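Local coordinates for regulatory protein SWI6 (Saccharomyces cerevisiae, PDB 1SW6), which forms part of the SBF and MBF transcription complexes that act in cell-cycle-dependent transcription, and is represented here by its ankyrin-repeat domain, at residues A142-V147 with S180-A185; S166-A171 with D188-C193; K173-Y178 with T215-A220. All blocks are in the same frame, centred on the assembly; numbering follows the deposited sequence.

Overall arrangement
All three contacts involve the second ankyrin repeat: contact 1 joins it to the first, contact 3 joins it to the third, and contact 2 lies within it. Contact 2 is the core of the set, its centre about 3 Å from the centre of the chain, and it packs leucine and cysteine side chains. Contact 1, a surface contact, shares helix 183-190 with it and packs a leucine against alanine and threonine near two helix starts. Contact 3 is partly buried and borders the second subunit, with a tyrosine face and a cysteine disulfide-bonded to that subunit. Phe183 ties contact 1 to Leu168 and Ala171 of contact 2, while Thr182 OG1 bonds to Asn177 OD1 of contact 3.

Contact 1: A142-V147 with S180-A185; sequences ANLELV and SGTFEA
Ala142 and Leu144 meet Thr182 and Ala185 through aliphatic atoms, while the flat groups of the two segments face other partners: the ring of Phe183 meets that of Tyr224 at about 50°, and the amide of Asn143 turns back to its own helix. The contact joins neighbouring ankyrin repeats, the first contributing the start of helix 144-152 and the second the start of helix 183-190. Leu144 carries the apolar part. Its CG is anti to the backbone N, and at the end of the branch CD2 lies 3.6 Å from Ala185 CB. The short alanine side chain lets CD2 come this close. Thr182 CG2 fills the flank, 4.1 Å from Leu144 CB, the two side chains lying alongside and pointing opposite ways. The other branch of the threonine is polar: OG1 stands 3.6 Å from Ala142 CB and is hydrogen-bonded to Asn177 OD1, so a residue with both a methyl and a hydroxyl serves two neighbours at once. Ser180 OG approaches the same methyl group while bonding to Asn176 O. Each segment includes the Schellman ending of the preceding helix, at Ala142 and Gly181, both with positive phi; at Gly181 the absence of a side chain eases that backbone shape. Asn143, just after the first of these endings, caps the new helix, its OD1 accepting from Leu146 N at 3.0 Å. The N-H...O angle at this bond is 163°, and Leu146 N is tilted 35° from the plane of the Asn143 side-chain carbonyl.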
ATOM      1  N   ALA A 142     -11.838  -3.861  -0.238  1.00 34.89           N
ATOM      2  CA  ALA A 142     -13.141  -4.468  -0.474  1.00 35.71           C
ATOM      3  C   ALA A 142     -14.044  -4.516   0.756  1.00 37.20           C
ATOM      4  O   ALA A 142     -14.906  -5.400   0.860  1.00 37.39           O
ATOM      5  CB  ALA A 142     -12.977  -5.874  -1.050  1.00 33.35           C
ATOM      6  N   ASN A 143     -13.869  -3.585   1.689  1.00 37.65           N
ATOM      7  CA  ASN A 143     -14.752  -3.592   2.854  1.00 37.94           C
ATOM      8  C   ASN A 143     -16.038  -2.857   2.497  1.00 37.67           C
ATOM      9  O   ASN A 143     -16.252  -1.713   2.904  1.00 37.00           O
ATOM     10  CB  ASN A 143     -14.115  -2.911   4.060  1.00 39.93           C
ATOM     11  CG  ASN A 143     -14.864  -3.221   5.347  1.00 41.20           C
ATOM     12  OD1 ASN A 143     -16.092  -3.104   5.408  1.00 41.19           O
ATOM     13  ND2 ASN A 143     -14.133  -3.632   6.372  1.00 41.18           N
ATOM     14  N   LEU A 144     -16.893  -3.533   1.738  1.00 37.08           N
ATOM     15  CA  LEU A 144     -18.157  -2.970   1.287  1.00 36.95           C
ATOM     16  C   LEU A 144     -19.004  -2.334   2.384  1.00 37.06           C
ATOM     17  O   LEU A 144     -19.487  -1.222   2.228  1.00 36.62           O
ATOM     18  CB  LEU A 144     -18.972  -4.057   0.574  1.00 36.47           C
ATOM     19  CG  LEU A 144     -20.348  -3.683   0.008  1.00 36.10           C
ATOM     20  CD1 LEU A 144     -20.223  -2.547  -0.986  1.00 34.01           C
ATOM     21  CD2 LEU A 144     -20.957  -4.910  -0.659  1.00 37.28           C
ATOM     22  N   GLU A 145     -19.191  -3.040   3.488  1.00 38.18           N
ATOM     23  CA  GLU A 145     -20.019  -2.520   4.569  1.00 40.62           C
ATOM     24  C   GLU A 145     -19.549  -1.184   5.091  1.00 39.29           C
ATOM     25  O   GLU A 145     -20.340  -0.252   5.255  1.00 39.94           O
ATOM     26  CB  GLU A 145     -20.083  -3.514   5.722  1.00 43.69           C
ATOM     27  CG  GLU A 145     -21.489  -3.668   6.265  1.00 50.25           C
ATOM     28  CD  GLU A 145     -22.452  -4.151   5.196  1.00 53.19           C
ATOM     29  OE1 GLU A 145     -23.680  -4.053   5.420  1.00 54.95           O
ATOM     30  OE2 GLU A 145     -21.980  -4.631   4.133  1.00 54.27           O
ATOM     31  N   LEU A 146     -18.262  -1.069   5.369  1.00 39.05           N
ATOM     32  CA  LEU A 146     -17.777   0.207   5.859  1.00 39.56           C
ATOM     33  C   LEU A 146     -17.893   1.305   4.790  1.00 38.91           C
ATOM     34  O   LEU A 146     -18.170   2.465   5.113  1.00 38.28           O
ATOM     35  CB  LEU A 146     -16.352   0.053   6.371  1.00 39.53           C
ATOM     36  CG  LEU A 146     -16.286  -0.010   7.899  1.00 41.78           C
ATOM     37  CD1 LEU A 146     -17.461  -0.807   8.467  1.00 41.08           C
ATOM     38  CD2 LEU A 146     -14.959  -0.624   8.310  1.00 42.32           C
ATOM     39  N   VAL A 147     -17.704   0.952   3.520  1.00 38.62           N
ATOM     40  CA  VAL A 147     -17.830   1.946   2.454  1.00 37.49           C
ATOM     41  C   VAL A 147     -19.244   2.533   2.436  1.00 38.79           C
ATOM     42  O   VAL A 147     -19.423   3.746   2.316  1.00 37.76           O
ATOM     43  CB  VAL A 147     -17.528   1.344   1.061  1.00 37.86           C
ATOM     44  CG1 VAL A 147     -18.038   2.286  -0.041  1.00 35.52           C
ATOM     45  CG2 VAL A 147     -16.021   1.158   0.895  1.00 36.00           C
ATOM     46  N   SER A 180     -13.291 -11.092  -3.100  1.00 38.91           N
ATOM     47  CA  SER A 180     -14.409 -10.973  -2.173  1.00 39.13           C
ATOM     48  C   SER A 180     -15.772 -10.919  -2.856  1.00 39.24           C
ATOM     49  O   SER A 180     -16.798 -10.954  -2.186  1.00 38.82           O
ATOM     50  CB  SER A 180     -14.231  -9.732  -1.292  1.00 39.72           C
ATOM     51  OG  SER A 180     -12.969  -9.748  -0.647  1.00 42.07           O
ATOM     52  N   GLY A 181     -15.783 -10.831  -4.184  1.00 39.45           N
ATOM     53  CA  GLY A 181     -17.042 -10.781  -4.909  1.00 39.13           C
ATOM     54  C   GLY A 181     -17.941  -9.625  -4.504  1.00 38.46           C
ATOM     55  O   GLY A 181     -19.163  -9.753  -4.516  1.00 38.33           O
ATOM     56  N   THR A 182     -17.344  -8.494  -4.142  1.00 37.63           N
ATOM     57  CA  THR A 182     -18.120  -7.327  -3.731  1.00 37.58           C
ATOM     58  C   THR A 182     -18.205  -6.243  -4.798  1.00 36.18           C
ATOM     59  O   THR A 182     -18.939  -5.274  -4.633  1.00 36.09           O
ATOM     60  CB  THR A 182     -17.521  -6.662  -2.461  1.00 38.38           C
ATOM     61  OG1 THR A 182     -16.105  -6.501  -2.631  1.00 37.21           O
ATOM     62  CG2 THR A 182     -17.797  -7.510  -1.222  1.00 38.65           C
ATOM     63  N   PHE A 183     -17.465  -6.402  -5.890  1.00 35.62           N
ATOM     64  CA  PHE A 183     -17.448  -5.376  -6.933  1.00 34.62           C
ATOM     65  C   PHE A 183     -18.791  -4.914  -7.485  1.00 35.09           C
ATOM     66  O   PHE A 183     -19.047  -3.708  -7.548  1.00 35.30           O
ATOM     67  CB  PHE A 183     -16.557  -5.803  -8.101  1.00 32.74           C
ATOM     68  CG  PHE A 183     -16.219  -4.676  -9.039  1.00 32.64           C
ATOM     69  CD1 PHE A 183     -15.525  -3.554  -8.581  1.00 31.74           C
ATOM     70  CD2 PHE A 183     -16.584  -4.735 -10.377  1.00 31.20           C
ATOM     71  CE1 PHE A 183     -15.197  -2.509  -9.448  1.00 30.17           C
ATOM     72  CE2 PHE A 183     -16.260  -3.691 -11.252  1.00 27.80           C
ATOM     73  CZ  PHE A 183     -15.564  -2.578 -10.783  1.00 30.04           C
ATOM     74  N   GLU A 184     -19.647  -5.847  -7.895  1.00 34.56           N
ATOM     75  CA  GLU A 184     -20.927  -5.450  -8.457  1.00 35.57           C
ATOM     76  C   GLU A 184     -21.770  -4.680  -7.456  1.00 35.03           C
ATOM     77  O   GLU A 184     -22.407  -3.688  -7.819  1.00 33.03           O
ATOM     78  CB  GLU A 184     -21.697  -6.661  -8.996  1.00 37.57           C
ATOM     79  CG  GLU A 184     -23.023  -6.278  -9.672  1.00 41.87           C
ATOM     80  CD  GLU A 184     -23.487  -7.304 -10.704  1.00 44.53           C
ATOM     81  OE1 GLU A 184     -23.002  -8.454 -10.676  1.00 44.90           O
ATOM     82  OE2 GLU A 184     -24.342  -6.960 -11.544  1.00 46.68           O
ATOM     83  N   ALA A 185     -21.771  -5.120  -6.197  1.00 33.75           N
ATOM     84  CA  ALA A 185     -22.538  -4.421  -5.168  1.00 31.22           C
ATOM     85  C   ALA A 185     -21.895  -3.059  -4.905  1.00 30.94           C
ATOM     86  O   ALA A 185     -22.585  -2.077  -4.615  1.00 29.69           O
ATOM     87  CB  ALA A 185     -22.571  -5.246  -3.872  1.00 32.62           C
TER

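Contact 2: S166-A171 with D188-C193; sequences SCLVKA and DYLYPC
Ser166 OG, which touches Cys193 CB at 3.9 Å, has two polar partners, one of them weakly bound. It takes a weak capping bond from Val169 N, 3.3 Å away, and a water lies 2.9 Å from the same OG. That water donates to Cys193 O over 2.8 Å, so the serine that caps helix 167-173 is bridged to the far segment as well. A small hydroxyl suits this buried N-cap, serving the helix end and the water together. The rest of the contact is apolar, joining the start of helix 167-173 to the later part of helix 183-190 and the residues that follow it, all within the second ankyrin repeat. Leu168 CB presses against Cys193 CB at 3.5 Å, closer than carbon atoms usually pack. In Leu168 CG is anti to the backbone N (chi1 178°), and chi2 (66°) then places CD1 near Leu190 CB, while Leu190 CD1 reaches back toward Leu168 CA. Cys167 SG lies 3.8 Å from Leu190 CD1 and also 3.8 Å from Cys193 SG, much too far for a disulfide. Helix 134-140 of the first repeat adds Leu135 against Cys167 and Thr139 against Leu190. The chemistry implies close apolar packing in which compact thiols act as hydrophobic filling, with the polar link between the segments passing through one water.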
ATOM      1  N   SER A 166      -9.574   8.149  -8.011  1.00 37.41           N
ATOM      2  CA  SER A 166     -10.751   8.070  -7.139  1.00 35.85           C
ATOM      3  C   SER A 166     -10.730   6.795  -6.308  1.00 33.38           C
ATOM      4  O   SER A 166      -9.873   5.944  -6.501  1.00 30.52           O
ATOM      5  CB  SER A 166     -12.024   8.080  -7.979  1.00 35.03           C
ATOM      6  OG  SER A 166     -12.098   6.889  -8.743  1.00 39.05           O
ATOM      7  N   CYS A 167     -11.682   6.662  -5.392  1.00 32.91           N
ATOM      8  CA  CYS A 167     -11.744   5.471  -4.558  1.00 33.80           C
ATOM      9  C   CYS A 167     -12.146   4.252  -5.374  1.00 32.53           C
ATOM     10  O   CYS A 167     -11.688   3.147  -5.103  1.00 33.30           O
ATOM     11  CB  CYS A 167     -12.712   5.664  -3.376  1.00 35.47           C
ATOM     12  SG  CYS A 167     -14.396   6.125  -3.816  1.00 42.57           S
ATOM     13  N   LEU A 168     -12.994   4.441  -6.378  1.00 33.13           N
ATOM     14  CA  LEU A 168     -13.403   3.318  -7.212  1.00 32.33           C
ATOM     15  C   LEU A 168     -12.186   2.807  -7.993  1.00 31.23           C
ATOM     16  O   LEU A 168     -12.075   1.617  -8.266  1.00 30.93           O
ATOM     17  CB  LEU A 168     -14.525   3.729  -8.168  1.00 31.47           C
ATOM     18  CG  LEU A 168     -14.970   2.607  -9.110  1.00 34.11           C
ATOM     19  CD1 LEU A 168     -15.615   1.496  -8.300  1.00 33.69           C
ATOM     20  CD2 LEU A 168     -15.946   3.153 -10.161  1.00 32.64           C
ATOM     21  N   VAL A 169     -11.273   3.710  -8.345  1.00 29.51           N
ATOM     22  CA  VAL A 169     -10.055   3.320  -9.060  1.00 29.92           C
ATOM     23  C   VAL A 169      -9.247   2.326  -8.197  1.00 30.40           C
ATOM     24  O   VAL A 169      -8.596   1.427  -8.715  1.00 30.64           O
ATOM     25  CB  VAL A 169      -9.196   4.577  -9.408  1.00 31.21           C
ATOM     26  CG1 VAL A 169      -7.789   4.171  -9.894  1.00 32.49           C
ATOM     27  CG2 VAL A 169      -9.901   5.381 -10.505  1.00 30.11           C
ATOM     28  N   LYS A 170      -9.311   2.482  -6.876  1.00 30.64           N
ATOM     29  CA  LYS A 170      -8.600   1.580  -5.971  1.00 31.13           C
ATOM     30  C   LYS A 170      -9.195   0.184  -6.053  1.00 30.73           C
ATOM     31  O   LYS A 170      -8.481  -0.816  -5.944  1.00 30.27           O
ATOM     32  CB  LYS A 170      -8.679   2.098  -4.530  1.00 32.70           C
ATOM     33  CG  LYS A 170      -8.008   3.453  -4.361  1.00 35.27           C
ATOM     34  CD  LYS A 170      -6.603   3.411  -4.957  1.00 37.65           C
ATOM     35  CE  LYS A 170      -6.067   4.800  -5.216  1.00 39.27           C
ATOM     36  NZ  LYS A 170      -4.743   4.731  -5.880  1.00 39.93           N
ATOM     37  N   ALA A 171     -10.506   0.121  -6.268  1.00 29.99           N
ATOM     38  CA  ALA A 171     -11.189  -1.158  -6.391  1.00 30.13           C
ATOM     39  C   ALA A 171     -10.639  -1.940  -7.571  1.00 31.15           C
ATOM     40  O   ALA A 171     -10.520  -3.169  -7.507  1.00 31.34           O
ATOM     41  CB  ALA A 171     -12.692  -0.944  -6.579  1.00 29.44           C
ATOM     42  N   ASP A 188     -23.137   0.029  -6.888  1.00 31.72           N
ATOM     43  CA  ASP A 188     -24.378   0.708  -6.494  1.00 33.98           C
ATOM     44  C   ASP A 188     -24.087   1.944  -5.653  1.00 33.51           C
ATOM     45  O   ASP A 188     -24.851   2.919  -5.686  1.00 33.58           O
ATOM     46  CB  ASP A 188     -25.318  -0.222  -5.714  1.00 34.31           C
ATOM     47  CG  ASP A 188     -25.975  -1.271  -6.598  1.00 37.83           C
ATOM     48  OD1 ASP A 188     -25.866  -1.173  -7.851  1.00 37.40           O
ATOM     49  OD2 ASP A 188     -26.606  -2.191  -6.035  1.00 38.18           O
ATOM     50  N   TYR A 189     -22.984   1.905  -4.908  1.00 34.00           N
ATOM     51  CA  TYR A 189     -22.588   3.034  -4.067  1.00 36.19           C
ATOM     52  C   TYR A 189     -21.480   3.918  -4.651  1.00 36.24           C
ATOM     53  O   TYR A 189     -21.347   5.075  -4.241  1.00 38.00           O
ATOM     54  CB  TYR A 189     -22.144   2.550  -2.683  1.00 37.12           C
ATOM     55  CG  TYR A 189     -23.271   2.012  -1.844  1.00 41.15           C
ATOM     56  CD1 TYR A 189     -23.817   0.755  -2.100  1.00 42.27           C
ATOM     57  CD2 TYR A 189     -23.825   2.779  -0.816  1.00 42.86           C
ATOM     58  CE1 TYR A 189     -24.890   0.269  -1.358  1.00 45.74           C
ATOM     59  CE2 TYR A 189     -24.899   2.307  -0.065  1.00 45.83           C
ATOM     60  CZ  TYR A 189     -25.428   1.049  -0.343  1.00 47.11           C
ATOM     61  OH  TYR A 189     -26.495   0.578   0.391  1.00 52.00           O
ATOM     62  N   LEU A 190     -20.698   3.405  -5.602  1.00 34.36           N
ATOM     63  CA  LEU A 190     -19.607   4.217  -6.160  1.00 35.32           C
ATOM     64  C   LEU A 190     -19.694   4.572  -7.645  1.00 35.02           C
ATOM     65  O   LEU A 190     -18.735   5.098  -8.197  1.00 34.46           O
ATOM     66  CB  LEU A 190     -18.238   3.555  -5.891  1.00 33.47           C
ATOM     67  CG  LEU A 190     -17.816   3.217  -4.447  1.00 33.00           C
ATOM     68  CD1 LEU A 190     -16.319   2.893  -4.414  1.00 33.07           C
ATOM     69  CD2 LEU A 190     -18.093   4.396  -3.514  1.00 31.64           C
ATOM     70  N   TYR A 191     -20.838   4.311  -8.282  1.00 34.89           N
ATOM     71  CA  TYR A 191     -21.009   4.628  -9.703  1.00 35.19           C
ATOM     72  C   TYR A 191     -20.686   6.083 -10.059  1.00 34.33           C
ATOM     73  O   TYR A 191     -20.266   6.365 -11.183  1.00 34.77           O
ATOM     74  CB  TYR A 191     -22.438   4.284 -10.170  1.00 35.13           C
ATOM     75  CG  TYR A 191     -23.522   5.155  -9.570  1.00 34.64           C
ATOM     76  CD1 TYR A 191     -23.760   6.442 -10.052  1.00 36.33           C
ATOM     77  CD2 TYR A 191     -24.271   4.709  -8.492  1.00 37.34           C
ATOM     78  CE1 TYR A 191     -24.722   7.269  -9.461  1.00 36.74           C
ATOM     79  CE2 TYR A 191     -25.229   5.517  -7.894  1.00 38.26           C
ATOM     80  CZ  TYR A 191     -25.451   6.797  -8.381  1.00 39.33           C
ATOM     81  OH  TYR A 191     -26.403   7.596  -7.773  1.00 41.36           O
ATOM     82  N   PRO A 192     -20.882   7.032  -9.117  1.00 34.89           N
ATOM     83  CA  PRO A 192     -20.553   8.408  -9.502  1.00 35.06           C
ATOM     84  C   PRO A 192     -19.094   8.549  -9.938  1.00 34.97           C
ATOM     85  O   PRO A 192     -18.773   9.420 -10.734  1.00 36.00           O
ATOM     86  CB  PRO A 192     -20.856   9.207  -8.235  1.00 35.80           C
ATOM     87  CG  PRO A 192     -21.993   8.426  -7.609  1.00 35.64           C
ATOM     88  CD  PRO A 192     -21.539   6.999  -7.793  1.00 34.74           C
ATOM     89  N   CYS A 193     -18.216   7.690  -9.418  1.00 35.25           N
ATOM     90  CA  CYS A 193     -16.796   7.734  -9.769  1.00 35.40           C
ATOM     91  C   CYS A 193     -16.538   7.313 -11.215  1.00 35.02           C
ATOM     92  O   CYS A 193     -15.508   7.645 -11.787  1.00 34.09           O
ATOM     93  CB  CYS A 193     -15.981   6.819  -8.844  1.00 37.77           C
ATOM     94  SG  CYS A 193     -16.115   7.182  -7.073  1.00 41.54           S
TER
HETATM   95  O   HOH W   1     -12.815   6.862 -11.508  1.00 42.19           O

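Contact 3: K173-Y178 with T215-A220; sequences KSVNNY and TGCSAA
This contact joins the second ankyrin repeat to the third, setting the turn into helix 176-179 against the start of helix 218-234, beside the second subunit. Tyr178, Ala220 and Val175 share most of the buried surface. In Tyr178 CG is anti to the backbone N (chi1 164°), and the ring that follows lies with one face over the backbone of the opposing helix. Ala220 CA sits over that face in a CH-pi contact, displaced toward the CG-CD2 rim, 4.0 Å from the ring centroid and 25° off the normal. Near the root of the ring, Ala220 CB lies 3.8 Å from Tyr178 CD2. At the hydroxyl end, Ala219 CB touches the phenol oxygen, 3.7 Å from Tyr178 OH. Alanines suit both positions because their small side chains let the ring lie close to the helix backbone. The ring also meets that of Tyr223, their planes at about 55°. An alanine in place of Tyr178 would keep CB beside Ala220 but would probably leave Ala219 CB and the CA of Ala220 without their aromatic cover and Tyr223 without its ring partner. Val175 adds a second patch with a single branch: CG1 comes 3.5 Å from Cys217 SG and 4.1 Å from Ala220 CB. A branched side chain fits well, since its CG1 fills the corner between the disulfide sulfur of Cys217 and Ala220 CB. Cys217, at the N-cap position of helix 218-234, forms a disulfide with Cys217 of the second subunit, and Val175 also packs on that neighbouring cysteine. Across these two segments the contact is built from apolar and aromatic surfaces, so it implies a fit that rests on shape, set next to a covalent link between the subunits.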
ATOM      1  N   LYS A 173      -7.573  -1.579  -8.934  1.00 33.55           N
ATOM      2  CA  LYS A 173      -6.119  -1.713  -8.925  1.00 34.64           C
ATOM      3  C   LYS A 173      -5.654  -2.794  -7.946  1.00 35.21           C
ATOM      4  O   LYS A 173      -4.450  -3.042  -7.821  1.00 35.74           O
ATOM      5  CB  LYS A 173      -5.450  -0.376  -8.598  1.00 36.24           C
ATOM      6  CG  LYS A 173      -5.584   0.637  -9.720  1.00 39.33           C
ATOM      7  CD  LYS A 173      -4.879   1.942  -9.395  1.00 43.69           C
ATOM      8  CE  LYS A 173      -3.366   1.764  -9.355  1.00 44.53           C
ATOM      9  NZ  LYS A 173      -2.703   3.092  -9.314  1.00 48.57           N
ATOM     10  N   SER A 174      -6.604  -3.431  -7.253  1.00 34.16           N
ATOM     11  CA  SER A 174      -6.293  -4.521  -6.318  1.00 33.72           C
ATOM     12  C   SER A 174      -7.252  -5.685  -6.613  1.00 33.60           C
ATOM     13  O   SER A 174      -8.328  -5.479  -7.195  1.00 31.69           O
ATOM     14  CB  SER A 174      -6.448  -4.061  -4.865  1.00 34.44           C
ATOM     15  OG  SER A 174      -7.806  -3.895  -4.519  1.00 36.72           O
ATOM     16  N   VAL A 175      -6.866  -6.903  -6.233  1.00 32.78           N
ATOM     17  CA  VAL A 175      -7.709  -8.066  -6.503  1.00 33.49           C
ATOM     18  C   VAL A 175      -8.735  -8.290  -5.422  1.00 33.38           C
ATOM     19  O   VAL A 175      -9.581  -9.174  -5.537  1.00 35.36           O
ATOM     20  CB  VAL A 175      -6.897  -9.373  -6.624  1.00 34.83           C
ATOM     21  CG1 VAL A 175      -5.784  -9.208  -7.638  1.00 34.55           C
ATOM     22  CG2 VAL A 175      -6.365  -9.784  -5.259  1.00 33.21           C
ATOM     23  N   ASN A 176      -8.659  -7.482  -4.376  1.00 33.59           N
ATOM     24  CA  ASN A 176      -9.555  -7.602  -3.235  1.00 34.05           C
ATOM     25  C   ASN A 176     -11.052  -7.670  -3.522  1.00 34.36           C
ATOM     26  O   ASN A 176     -11.759  -8.481  -2.925  1.00 32.35           O
ATOM     27  CB  ASN A 176      -9.266  -6.467  -2.255  1.00 34.19           C
ATOM     28  CG  ASN A 176      -7.875  -6.561  -1.665  1.00 34.73           C
ATOM     29  OD1 ASN A 176      -6.889  -6.653  -2.404  1.00 37.37           O
ATOM     30  ND2 ASN A 176      -7.783  -6.541  -0.334  1.00 34.25           N
ATOM     31  N   ASN A 177     -11.547  -6.822  -4.420  1.00 34.44           N
ATOM     32  CA  ASN A 177     -12.973  -6.822  -4.720  1.00 34.99           C
ATOM     33  C   ASN A 177     -13.413  -8.011  -5.569  1.00 34.58           C
ATOM     34  O   ASN A 177     -14.569  -8.412  -5.533  1.00 35.94           O
ATOM     35  CB  ASN A 177     -13.361  -5.493  -5.354  1.00 34.63           C
ATOM     36  CG  ASN A 177     -13.562  -4.404  -4.307  1.00 34.36           C
ATOM     37  OD1 ASN A 177     -14.630  -4.294  -3.736  1.00 35.37           O
ATOM     38  ND2 ASN A 177     -12.526  -3.622  -4.037  1.00 32.94           N
ATOM     39  N   TYR A 178     -12.482  -8.587  -6.316  1.00 34.18           N
ATOM     40  CA  TYR A 178     -12.782  -9.763  -7.124  1.00 35.58           C
ATOM     41  C   TYR A 178     -12.805 -10.983  -6.184  1.00 35.49           C
ATOM     42  O   TYR A 178     -13.766 -11.747  -6.150  1.00 36.22           O
ATOM     43  CB  TYR A 178     -11.712  -9.923  -8.205  1.00 35.26           C
ATOM     44  CG  TYR A 178     -11.658 -11.279  -8.876  1.00 36.33           C
ATOM     45  CD1 TYR A 178     -12.747 -11.783  -9.579  1.00 37.02           C
ATOM     46  CD2 TYR A 178     -10.500 -12.039  -8.836  1.00 36.22           C
ATOM     47  CE1 TYR A 178     -12.676 -13.016 -10.229  1.00 36.72           C
ATOM     48  CE2 TYR A 178     -10.419 -13.265  -9.480  1.00 37.40           C
ATOM     49  CZ  TYR A 178     -11.506 -13.748 -10.172  1.00 37.46           C
ATOM     50  OH  TYR A 178     -11.410 -14.967 -10.795  1.00 37.21           O
ATOM     51  N   THR A 215       1.048  -9.265 -12.872  1.00 47.22           N
ATOM     52  CA  THR A 215       1.035 -10.692 -12.573  1.00 47.94           C
ATOM     53  C   THR A 215      -0.037 -11.081 -11.549  1.00 48.98           C
ATOM     54  O   THR A 215      -0.172 -10.453 -10.495  1.00 49.04           O
ATOM     55  CB  THR A 215       2.411 -11.142 -12.041  1.00 48.30           C
ATOM     56  OG1 THR A 215       2.745 -10.360 -10.886  1.00 47.48           O
ATOM     57  CG2 THR A 215       3.490 -10.968 -13.119  1.00 46.94           C
ATOM     58  N   GLY A 216      -0.796 -12.124 -11.869  1.00 49.44           N
ATOM     59  CA  GLY A 216      -1.845 -12.590 -10.975  1.00 50.06           C
ATOM     60  C   GLY A 216      -3.097 -11.722 -10.890  1.00 49.44           C
ATOM     61  O   GLY A 216      -3.998 -12.007 -10.105  1.00 49.46           O
ATOM     62  N   CYS A 217      -3.175 -10.673 -11.698  1.00 48.78           N
ATOM     63  CA  CYS A 217      -4.337  -9.789 -11.654  1.00 48.53           C
ATOM     64  C   CYS A 217      -5.157  -9.807 -12.944  1.00 47.72           C
ATOM     65  O   CYS A 217      -6.114  -9.037 -13.098  1.00 47.49           O
ATOM     66  CB  CYS A 217      -3.867  -8.372 -11.312  1.00 49.62           C
ATOM     67  SG  CYS A 217      -3.047  -8.346  -9.680  1.00 51.66           S
ATOM     68  N   SER A 218      -4.784 -10.712 -13.848  1.00 45.86           N
ATOM     69  CA  SER A 218      -5.451 -10.889 -15.137  1.00 45.20           C
ATOM     70  C   SER A 218      -6.928 -11.277 -14.953  1.00 43.31           C
ATOM     71  O   SER A 218      -7.816 -10.705 -15.592  1.00 42.61           O
ATOM     72  CB  SER A 218      -4.699 -11.965 -15.945  1.00 47.18           C
ATOM     73  OG  SER A 218      -5.425 -12.404 -17.080  1.00 50.56           O
ATOM     74  N   ALA A 219      -7.187 -12.235 -14.067  1.00 40.69           N
ATOM     75  CA  ALA A 219      -8.550 -12.687 -13.793  1.00 38.87           C
ATOM     76  C   ALA A 219      -9.410 -11.560 -13.218  1.00 37.33           C
ATOM     77  O   ALA A 219     -10.530 -11.337 -13.680  1.00 36.61           O
ATOM     78  CB  ALA A 219      -8.525 -13.863 -12.829  1.00 38.91           C
ATOM     79  N   ALA A 220      -8.880 -10.850 -12.222  1.00 34.98           N
ATOM     80  CA  ALA A 220      -9.602  -9.741 -11.593  1.00 34.14           C
ATOM     81  C   ALA A 220     -10.025  -8.675 -12.602  1.00 32.82           C
ATOM     82  O   ALA A 220     -11.168  -8.226 -12.602  1.00 32.94           O
ATOM     83  CB  ALA A 220      -8.743  -9.104 -10.504  1.00 32.29           C
TER